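Glucose-6-phosphate isomerase (Chlamydia trachomatis D/UW-3/CX, PDB 6OTU) catalyses the reversible isomerisation of glucose 6-phosphate to fructose 6-phosphate. Local coordinates at residues L316-G321 against E477-F482; A139-I144 against E258-W263. One frame throughout, in Å; residues are numbered along the deposited sequence.

Contact 1. Residues L316-G321 against E477-F482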
loop_
_atom_site.group_PDB
_atom_site.type_symbol
_atom_site.label_atom_id
_atom_site.label_comp_id
_atom_site.label_asym_id
_atom_site.label_seq_id
_atom_site.Cartn_x
_atom_site.Cartn_y
_atom_site.Cartn_z
ATOM N N LEU A 316 24.193 5.318 -4.748
ATOM C CA LEU A 316 23.581 6.358 -5.570
ATOM C C LEU A 316 22.113 6.537 -5.210
ATOM O O LEU A 316 21.640 7.660 -5.010
ATOM C CB LEU A 316 23.730 6.007 -7.054
ATOM C CG LEU A 316 23.267 6.971 -8.148
ATOM C CD1 LEU A 316 23.716 8.402 -7.867
ATOM C CD2 LEU A 316 23.810 6.516 -9.505
ATOM N N SER A 317 21.375 5.432 -5.120
ATOM C CA SER A 317 19.960 5.530 -4.804
ATOM C C SER A 317 19.752 6.176 -3.434
ATOM O O SER A 317 18.883 7.037 -3.275
ATOM C CB SER A 317 19.323 4.148 -4.884
ATOM O OG SER A 317 18.141 4.104 -4.112
ATOM N N ALA A 318 20.609 5.842 -2.461
ATOM C CA ALA A 318 20.538 6.480 -1.150
ATOM C C ALA A 318 20.773 7.987 -1.242
ATOM O O ALA A 318 20.021 8.772 -0.650
ATOM C CB ALA A 318 21.542 5.842 -0.194
ATOM N N MET A 319 21.806 8.418 -1.988
ATOM C CA MET A 319 22.134 9.847 -2.020
ATOM C C MET A 319 21.113 10.645 -2.834
ATOM O O MET A 319 20.755 11.775 -2.461
ATOM C CB MET A 319 23.550 10.061 -2.563
ATOM C CG MET A 319 24.619 9.376 -1.745
ATOM S SD MET A 319 24.526 9.757 0.017
ATOM C CE MET A 319 24.916 11.506 -0.029
ATOM N N LEU A 320 20.611 10.075 -3.935
ATOM C CA LEU A 320 19.493 10.706 -4.642
ATOM C C LEU A 320 18.263 10.826 -3.740
ATOM O O LEU A 320 17.523 11.815 -3.808
ATOM C CB LEU A 320 19.161 9.907 -5.902
ATOM C CG LEU A 320 20.198 9.957 -7.035
ATOM C CD1 LEU A 320 19.920 8.894 -8.080
ATOM C CD2 LEU A 320 20.234 11.352 -7.668
ATOM N N GLY A 321 18.027 9.834 -2.880
ATOM C CA GLY A 321 16.929 9.960 -1.925
ATOM C C GLY A 321 17.160 11.081 -0.928
ATOM O O GLY A 321 16.241 11.834 -0.602
ATOM N N GLU A 477 18.043 -2.959 1.064
ATOM C CA GLU A 477 18.638 -3.055 2.395
ATOM C C GLU A 477 19.815 -2.097 2.520
ATOM O O GLU A 477 19.920 -1.356 3.498
ATOM C CB GLU A 477 19.075 -4.495 2.698
ATOM C CG GLU A 477 17.898 -5.461 2.827
ATOM C CD GLU A 477 18.311 -6.877 3.190
ATOM O OE1 GLU A 477 19.529 -7.198 3.135
ATOM O OE2 GLU A 477 17.409 -7.670 3.555
ATOM N N HIS A 478 20.683 -2.056 1.507
ATOM C CA HIS A 478 21.849 -1.183 1.591
ATOM C C HIS A 478 21.516 0.280 1.316
ATOM O O HIS A 478 22.131 1.167 1.925
ATOM C CB HIS A 478 22.934 -1.697 0.649
ATOM C CG HIS A 478 23.435 -3.035 1.067
ATOM N ND1 HIS A 478 23.580 -3.369 2.395
ATOM C CD2 HIS A 478 23.752 -4.141 0.359
ATOM C CE1 HIS A 478 24.003 -4.617 2.486
ATOM N NE2 HIS A 478 24.119 -5.106 1.265
ATOM N N LYS A 479 20.555 0.554 0.425
ATOM C CA LYS A 479 20.054 1.916 0.269
ATOM C C LYS A 479 19.669 2.513 1.617
ATOM O O LYS A 479 20.100 3.615 1.967
ATOM C CB LYS A 479 18.844 1.957 -0.670
ATOM C CG LYS A 479 18.208 3.342 -0.681
ATOM C CD LYS A 479 16.860 3.385 -1.353
ATOM C CE LYS A 479 16.437 4.829 -1.560
ATOM N NZ LYS A 479 15.001 4.914 -1.892
ATOM N N PHE A 480 18.852 1.794 2.386
ATOM C CA PHE A 480 18.372 2.339 3.652
ATOM C C PHE A 480 19.504 2.439 4.669
ATOM O O PHE A 480 19.571 3.406 5.439
ATOM C CB PHE A 480 17.219 1.480 4.174
ATOM C CG PHE A 480 16.036 1.438 3.236
ATOM C CD1 PHE A 480 15.558 2.599 2.648
ATOM C CD2 PHE A 480 15.407 0.242 2.936
ATOM C CE1 PHE A 480 14.468 2.566 1.770
ATOM C CE2 PHE A 480 14.313 0.205 2.062
ATOM C CZ PHE A 480 13.847 1.359 1.485
ATOM N N ALA A 481 20.416 1.458 4.667
ATOM C CA ALA A 481 21.591 1.521 5.533
ATOM C C ALA A 481 22.457 2.732 5.208
ATOM O O ALA A 481 22.942 3.422 6.113
ATOM C CB ALA A 481 22.412 0.230 5.406
ATOM N N PHE A 482 22.683 2.993 3.915
ATOM C CA PHE A 482 23.492 4.144 3.543
ATOM C C PHE A 482 22.806 5.437 3.974
ATOM O O PHE A 482 23.467 6.365 4.456
ATOM C CB PHE A 482 23.776 4.142 2.039
ATOM C CG PHE A 482 24.972 3.293 1.621
ATOM C CD1 PHE A 482 26.200 3.423 2.256
ATOM C CD2 PHE A 482 24.863 2.389 0.564
ATOM C CE1 PHE A 482 27.297 2.661 1.866
ATOM C CE2 PHE A 482 25.960 1.623 0.166
ATOM C CZ PHE A 482 27.176 1.762 0.816
#
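S317 and A318 of helix 313-327 meet K479 and F482 of helix 466-487 in a close, fully buried helix-helix crossing, in the part of the phosphoglucose isomerase fold built round the six-stranded mixed sheet. The two axes approach to 8.2 Å, their N-to-C directions 48° apart. The close approach is consistent with the small residues here, S317, A318 and G321: the CA atoms of A318 and K479 lie only 4.8 Å apart, and A318 brings just a methyl between the backbones. G321, one turn on from S317, adds no side chain to this face.

K479 passes alongside this neighbour. With CG anti to the backbone N (chi1 172°) and the chain extended beyond, its methylenes lie against the hydroxyl of S317, where OG is 3.1 Å from CD, a tight touch without a hydrogen bond. The short serine leaves room for them. Lysine suits the place because its long aliphatic chain can run between the helices and past S317, yet still deliver a charge beyond the crossing, where NZ pairs with E402 of strand 401-406 in a salt bridge that ties helix 466-487 to the sheet.

F482 contributes only the root of its side chain, since the ring leads away to L80 and M84 of helix 80-89. The A318 methyl fits beside the backbone of the other helix, its CB 3.4 Å from K479 O and 3.6 Å from F482 CB.

Contact 2. Residues A139-I144 against E258-W263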
loop_
_atom_site.group_PDB
_atom_site.type_symbol
_atom_site.label_atom_id
_atom_site.label_comp_id
_atom_site.label_asym_id
_atom_site.label_seq_id
_atom_site.Cartn_x
_atom_site.Cartn_y
_atom_site.Cartn_z
ATOM N N ALA A 139 18.603 -28.105 3.194
ATOM C CA ALA A 139 18.609 -29.007 2.046
ATOM C C ALA A 139 18.215 -30.424 2.451
ATOM O O ALA A 139 17.395 -31.060 1.781
ATOM C CB ALA A 139 19.982 -29.003 1.378
ATOM N N GLU A 140 18.770 -30.922 3.562
ATOM C CA GLU A 140 18.394 -32.239 4.067
ATOM C C GLU A 140 16.919 -32.288 4.425
ATOM O O GLU A 140 16.234 -33.285 4.162
ATOM C CB GLU A 140 19.218 -32.584 5.303
ATOM C CG GLU A 140 20.491 -33.343 5.070
ATOM C CD GLU A 140 21.240 -33.584 6.372
ATOM O OE1 GLU A 140 20.754 -33.125 7.434
ATOM O OE2 GLU A 140 22.307 -34.239 6.336
ATOM N N PHE A 141 16.418 -31.218 5.045
ATOM C CA PHE A 141 15.037 -31.197 5.506
ATOM C C PHE A 141 14.063 -31.146 4.330
ATOM O O PHE A 141 13.000 -31.783 4.364
ATOM C CB PHE A 141 14.828 -30.005 6.447
ATOM C CG PHE A 141 13.384 -29.752 6.789
ATOM C CD1 PHE A 141 12.762 -30.459 7.807
ATOM C CD2 PHE A 141 12.636 -28.843 6.062
ATOM C CE1 PHE A 141 11.425 -30.240 8.110
ATOM C CE2 PHE A 141 11.286 -28.622 6.356
ATOM C CZ PHE A 141 10.686 -29.316 7.372
ATOM N N LEU A 142 14.414 -30.396 3.279
ATOM C CA LEU A 142 13.490 -30.169 2.168
ATOM C C LEU A 142 13.321 -31.408 1.297
ATOM O O LEU A 142 12.246 -31.609 0.726
ATOM C CB LEU A 142 13.966 -28.997 1.314
ATOM C CG LEU A 142 14.018 -27.615 1.965
ATOM C CD1 LEU A 142 14.622 -26.615 0.982
ATOM C CD2 LEU A 142 12.624 -27.155 2.439
ATOM N N TYR A 143 14.374 -32.223 1.162
ATOM C CA TYR A 143 14.270 -33.488 0.438
ATOM C C TYR A 143 13.102 -34.323 0.960
ATOM O O TYR A 143 12.376 -34.949 0.181
ATOM C CB TYR A 143 15.604 -34.244 0.558
ATOM C CG TYR A 143 15.734 -35.552 -0.213
ATOM C CD1 TYR A 143 15.048 -36.697 0.187
ATOM C CD2 TYR A 143 16.578 -35.652 -1.320
ATOM C CE1 TYR A 143 15.173 -37.898 -0.506
ATOM C CE2 TYR A 143 16.711 -36.857 -2.020
ATOM C CZ TYR A 143 16.003 -37.971 -1.605
ATOM O OH TYR A 143 16.116 -39.165 -2.280
ATOM N N ILE A 144 12.895 -34.323 2.277
ATOM C CA ILE A 144 11.804 -35.088 2.875
ATOM C C ILE A 144 10.501 -34.298 2.836
ATOM O O ILE A 144 9.455 -34.818 2.433
ATOM C CB ILE A 144 12.173 -35.496 4.315
ATOM C CG1 ILE A 144 13.395 -36.417 4.312
ATOM C CG2 ILE A 144 10.984 -36.154 5.026
ATOM C CD1 ILE A 144 14.281 -36.264 5.535
ATOM N N GLU A 258 11.104 -29.847 13.511
ATOM C CA GLU A 258 12.448 -29.347 13.270
ATOM C C GLU A 258 12.488 -27.904 13.744
ATOM O O GLU A 258 11.449 -27.245 13.876
ATOM C CB GLU A 258 12.849 -29.459 11.787
ATOM C CG GLU A 258 14.311 -29.110 11.449
ATOM C CD GLU A 258 15.335 -29.884 12.268
ATOM O OE1 GLU A 258 15.564 -29.526 13.438
ATOM O OE2 GLU A 258 15.927 -30.849 11.741
ATOM N N VAL A 259 13.699 -27.427 14.018
ATOM C CA VAL A 259 13.914 -26.070 14.501
ATOM C C VAL A 259 15.094 -25.486 13.740
ATOM O O VAL A 259 16.184 -26.070 13.743
ATOM C CB VAL A 259 14.182 -26.023 16.018
ATOM C CG1 VAL A 259 14.606 -24.606 16.440
ATOM C CG2 VAL A 259 12.954 -26.523 16.812
ATOM N N PHE A 260 14.882 -24.339 13.087
ATOM C CA PHE A 260 15.939 -23.600 12.403
ATOM C C PHE A 260 16.222 -22.303 13.158
ATOM O O PHE A 260 15.376 -21.787 13.887
ATOM C CB PHE A 260 15.564 -23.310 10.935
ATOM C CG PHE A 260 15.391 -24.554 10.094
ATOM C CD1 PHE A 260 16.478 -25.130 9.447
ATOM C CD2 PHE A 260 14.135 -25.160 9.965
ATOM C CE1 PHE A 260 16.317 -26.285 8.668
ATOM C CE2 PHE A 260 13.961 -26.312 9.201
ATOM C CZ PHE A 260 15.058 -26.882 8.552
ATOM N N HIS A 261 17.424 -21.775 12.977
ATOM C CA HIS A 261 17.893 -20.641 13.760
ATOM C C HIS A 261 18.264 -19.455 12.880
ATOM O O HIS A 261 18.812 -19.619 11.783
ATOM C CB HIS A 261 19.126 -21.015 14.597
ATOM C CG HIS A 261 18.927 -22.203 15.476
ATOM N ND1 HIS A 261 19.772 -23.290 15.451
ATOM C CD2 HIS A 261 17.988 -22.476 16.410
ATOM C CE1 HIS A 261 19.361 -24.184 16.332
ATOM N NE2 HIS A 261 18.278 -23.716 16.926
ATOM N N LEU A 262 17.962 -18.268 13.385
ATOM C CA LEU A 262 18.691 -17.044 13.105
ATOM C C LEU A 262 19.374 -16.639 14.416
ATOM O O LEU A 262 19.439 -17.423 15.359
ATOM C CB LEU A 262 17.755 -15.972 12.538
ATOM C CG LEU A 262 16.643 -15.410 13.431
ATOM C CD1 LEU A 262 16.277 -14.002 12.959
ATOM C CD2 LEU A 262 15.391 -16.316 13.457
ATOM N N TRP A 263 19.894 -15.416 14.482
ATOM C CA TRP A 263 20.638 -14.960 15.656
ATOM C C TRP A 263 20.266 -13.512 15.959
ATOM O O TRP A 263 19.544 -12.862 15.196
ATOM C CB TRP A 263 22.154 -15.154 15.445
ATOM C CG TRP A 263 22.426 -16.595 15.127
ATOM C CD1 TRP A 263 22.692 -17.594 16.020
ATOM C CD2 TRP A 263 22.350 -17.220 13.840
ATOM N NE1 TRP A 263 22.811 -18.794 15.362
ATOM C CE2 TRP A 263 22.607 -18.590 14.025
ATOM C CE3 TRP A 263 22.092 -16.751 12.547
ATOM C CZ2 TRP A 263 22.623 -19.492 12.966
ATOM C CZ3 TRP A 263 22.102 -17.653 11.497
ATOM C CH2 TRP A 263 22.367 -19.005 11.712
#
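F141 on helix 122-148 and F260 on strand 258-262 form a T-shaped aromatic pair, F260 giving its edge and F141 its face. The planes stand at 81° and the centroids are 5.5 Å apart. The touch is off centre: F260 CZ comes down near the root of the F141 ring, 3.8 Å from F141 CG, and F141 CB lies in the plane of the F260 ring just beyond that edge. Phenylalanine suits both places, being long enough to span from helix to strand and offering both a flat face and a hydrogen-bearing rim.

The helical ring gets there because F141 holds CG anti to its N (chi1 170°), which sends it out from the helix toward the strand. F260 instead sets CG opposite its carbonyl carbon (chi1 -63°), which brings CZ foremost to the helix. Both rings also touch V241 on the neighbouring strand, and F260 packs against M275 and V279 of helix 275-285.

E258 covers another part of F141, meeting it obliquely with its aliphatic root, CB being 4.0 Å from CE1. The bend at chi2 then turns the carboxylate back toward its own strand, where OE1 accepts the V259 N-H at 2.9 Å through its anti lone pair. R137 and K253 make salt bridges to the same oxygen, so three nitrogens grip it, a setting that would be expected to keep the carboxylate charged.

R137 also bonds to V259 O, and E134 to H261 N; two polar residues of helix 122-148 thus serve the edge of the strand that faces away from strand 240-245. The contact joins one helical layer to an outermost strand of the five-stranded parallel sheet, as in the alpha-beta-alpha sandwich of SIS domains.

In the fold
Contact 2 closes before contact 1 opens along the chain, and the two lie on opposite sides of its centre, with centres about 33 Å apart and nearest atoms about 11 Å apart. Contact 2 belongs to the five-stranded parallel sheet, contact 1 to the helices around the six-stranded mixed one. Neither lines the active site, but each lies on an element followed in the sequence by pocket residues: G268 and R269 after strand 258-262, Q494 and the active-site K501 after helix 466-487. Contact 2 has a more direct link, since L262 on its strand touches the pocket residue K211. The side chain of F260 is about 13 Å from bound glucose 6-phosphate.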